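Local coordinates for probable chemoreceptor (Methyl-accepting chemotaxis) transmembrane protein (Rhizobium meliloti, PDB 6D8V) that senses quaternary ammonium compounds for bacterial chemotaxis, binding them in the PDC sensory domain of a transmembrane methyl-accepting chemotaxis receptor, at the 1,1-dimethyl-prolinium site. Numbering follows the deposited sequence.

The 1,1-dimethyl-prolinium site. Residues 72, 102, 116, 124, 140, 142-145, 151, 171. With PBE (1,1-dimethyl-prolinium), chain B.
Trp72, Phe116, Trp124 and Tyr140 all hold CG in the crowded position between backbone N and carbonyl carbon (chi1 46° in Trp72), whereas Tyr102 sets CG anti to its N, at -178°. These torsions turn the rings inward as an aromatic box in the PDC sensor domain, around the quaternary ammonium of 1,1-dimethyl-prolinium (PBE), which is almost wholly buried. Such a cation has no N-H to donate, so electron-rich ring faces suit it better than hydrogen-bond acceptors. The N-methyl PBE CE lies over the centre of the Tyr102 ring, 3.6 Å from its centroid, and also over the face of Phe116, toward the rim. Trp72 lays its five-membered ring across ring carbon PBE CD. Trp124, from helix 123-131, places its indole face under PBE CG, whose distance to Trp124 CD2 is 3.3 Å. An alanine at Trp124 would remove this broad face and would probably loosen the hold on the CB-CG side of the pyrrolidinium ring. Tyr140 comes edge-on instead, the phenol oxygen Tyr140 OH 3.5 Å from PBE CA. Asp171, with CG anti to its carbonyl carbon, faces the other N-methyl, PBE CF, with OD2; its carboxylate is likely to balance the positive charge. The other oxygen, Asp171 OD1, accepts a hydrogen bond from Trp72 NE1 at 2.7 Å, close to the indole plane but from above the carboxylate plane, a bond that is likely to fix the turn of both groups. Met151, with CG in the crowded position and chi2 extended, brings its polarisable SD alongside the same methyl. At the opposite end of the ligand, backbone amides grip the carboxylate: Gly144 N donates to PBE OXT, and the missing side chain probably lets this peptide N approach closely, while Ala142 offers a small methyl nearby. Glu143 turns its extended acidic chain away from the ligand, and Glu143 N donates to the carboxylate oxygen PBE O at 2.7 Å, with 162° at the hydrogen.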
# COMPACT_ATOMS: atom_id res chain seq x y z
N TRP A 72 -5.22 -11.07 -2.11
CA TRP A 72 -4.83 -11.89 -3.25
C TRP A 72 -3.79 -12.92 -2.83
O TRP A 72 -3.32 -12.95 -1.68
CB TRP A 72 -4.30 -11.01 -4.39
CG TRP A 72 -3.32 -9.98 -3.93
CD1 TRP A 72 -3.60 -8.70 -3.54
CD2 TRP A 72 -1.90 -10.13 -3.82
NE1 TRP A 72 -2.45 -8.05 -3.19
CE2 TRP A 72 -1.39 -8.90 -3.36
CE3 TRP A 72 -1.02 -11.18 -4.08
CZ2 TRP A 72 -0.03 -8.70 -3.14
CZ3 TRP A 72 0.33 -10.97 -3.86
CH2 TRP A 72 0.81 -9.75 -3.40
N TYR A 102 -8.14 -13.51 -6.52
CA TYR A 102 -8.09 -12.10 -6.15
C TYR A 102 -9.48 -11.61 -5.77
O TYR A 102 -10.35 -11.47 -6.64
CB TYR A 102 -7.52 -11.27 -7.30
CG TYR A 102 -7.40 -9.80 -6.98
CD1 TYR A 102 -7.20 -9.37 -5.68
CD2 TYR A 102 -7.49 -8.84 -7.99
CE1 TYR A 102 -7.09 -8.02 -5.39
CE2 TYR A 102 -7.38 -7.50 -7.70
CZ TYR A 102 -7.18 -7.09 -6.40
OH TYR A 102 -7.07 -5.75 -6.13
N PHE A 116 -5.42 -12.36 -12.01
CA PHE A 116 -4.36 -11.48 -12.49
C PHE A 116 -3.22 -12.32 -13.05
O PHE A 116 -3.16 -13.54 -12.87
CB PHE A 116 -3.87 -10.56 -11.37
CG PHE A 116 -3.42 -11.30 -10.14
CD1 PHE A 116 -4.34 -11.78 -9.22
CD2 PHE A 116 -2.07 -11.49 -9.88
CE1 PHE A 116 -3.93 -12.45 -8.09
CE2 PHE A 116 -1.65 -12.15 -8.75
CZ PHE A 116 -2.58 -12.64 -7.85
N TRP A 124 5.19 -6.31 -6.39
CA TRP A 124 4.32 -6.92 -5.40
C TRP A 124 4.66 -8.38 -5.16
O TRP A 124 4.33 -8.92 -4.09
CB TRP A 124 2.86 -6.79 -5.82
CG TRP A 124 2.62 -7.26 -7.22
CD1 TRP A 124 2.62 -6.50 -8.35
CD2 TRP A 124 2.37 -8.61 -7.63
NE1 TRP A 124 2.37 -7.29 -9.45
CE2 TRP A 124 2.21 -8.59 -9.03
CE3 TRP A 124 2.26 -9.82 -6.95
CZ2 TRP A 124 1.95 -9.74 -9.77
CZ3 TRP A 124 1.99 -10.97 -7.68
CH2 TRP A 124 1.84 -10.92 -9.07
N TYR A 140 1.24 1.55 -7.68
CA TYR A 140 1.14 1.01 -9.03
C TYR A 140 -0.32 0.84 -9.38
O TYR A 140 -1.19 0.71 -8.50
CB TYR A 140 1.88 -0.33 -9.17
CG TYR A 140 1.18 -1.47 -8.46
CD1 TYR A 140 1.32 -1.65 -7.09
CD2 TYR A 140 0.37 -2.35 -9.15
CE1 TYR A 140 0.68 -2.67 -6.43
CE2 TYR A 140 -0.27 -3.38 -8.50
CZ TYR A 140 -0.12 -3.54 -7.14
OH TYR A 140 -0.76 -4.57 -6.49
N ALA A 142 -3.24 -1.30 -10.49
CA ALA A 142 -3.60 -2.70 -10.40
C ALA A 142 -4.33 -3.18 -11.66
O ALA A 142 -5.12 -2.45 -12.26
CB ALA A 142 -4.49 -2.94 -9.18
N GLU A 143 -4.07 -4.45 -12.04
CA GLU A 143 -4.63 -5.08 -13.24
C GLU A 143 -5.95 -5.78 -12.99
O GLU A 143 -6.92 -5.57 -13.72
CB GLU A 143 -3.63 -6.09 -13.82
CG GLU A 143 -4.31 -7.14 -14.72
CD GLU A 143 -3.41 -8.31 -15.07
OE1 GLU A 143 -2.18 -8.20 -14.85
OE2 GLU A 143 -3.92 -9.34 -15.55
N GLY A 144 -6.01 -6.65 -11.99
CA GLY A 144 -7.18 -7.51 -11.82
C GLY A 144 -8.39 -6.82 -11.24
O GLY A 144 -9.44 -7.47 -11.10
N THR A 145 -8.28 -5.54 -10.88
CA THR A 145 -9.41 -4.84 -10.29
C THR A 145 -10.51 -4.63 -11.33
O THR A 145 -10.25 -4.51 -12.53
CB THR A 145 -8.96 -3.50 -9.71
OG1 THR A 145 -8.35 -2.71 -10.74
CG2 THR A 145 -7.96 -3.72 -8.60
N MET A 151 -3.08 1.57 -6.32
CA MET A 151 -3.01 1.01 -4.98
C MET A 151 -1.57 0.69 -4.63
O MET A 151 -0.70 0.59 -5.50
CB MET A 151 -3.85 -0.26 -4.87
CG MET A 151 -3.32 -1.34 -5.79
SD MET A 151 -4.26 -2.86 -5.77
CE MET A 151 -5.90 -2.28 -6.19
N ASP A 171 -4.22 -5.05 -0.26
CA ASP A 171 -4.10 -3.81 -1.03
C ASP A 171 -4.70 -2.62 -0.28
O ASP A 171 -5.71 -2.76 0.41
CB ASP A 171 -4.76 -3.90 -2.41
CG ASP A 171 -4.19 -5.02 -3.24
OD1 ASP A 171 -3.02 -5.41 -3.02
OD2 ASP A 171 -4.93 -5.52 -4.12
N PBE B . -3.13 -7.46 -7.49
CD PBE B . -2.17 -7.86 -6.70
CA PBE B . -2.34 -6.79 -8.61
CB PBE B . -1.17 -7.83 -8.84
CG PBE B . -0.96 -8.34 -7.70
CE PBE B . -3.90 -8.63 -7.97
CF PBE B . -4.00 -6.49 -6.81
C PBE B . -3.06 -6.52 -9.83
O PBE B . -2.41 -6.29 -10.89
OXT PBE B . -4.32 -6.48 -9.86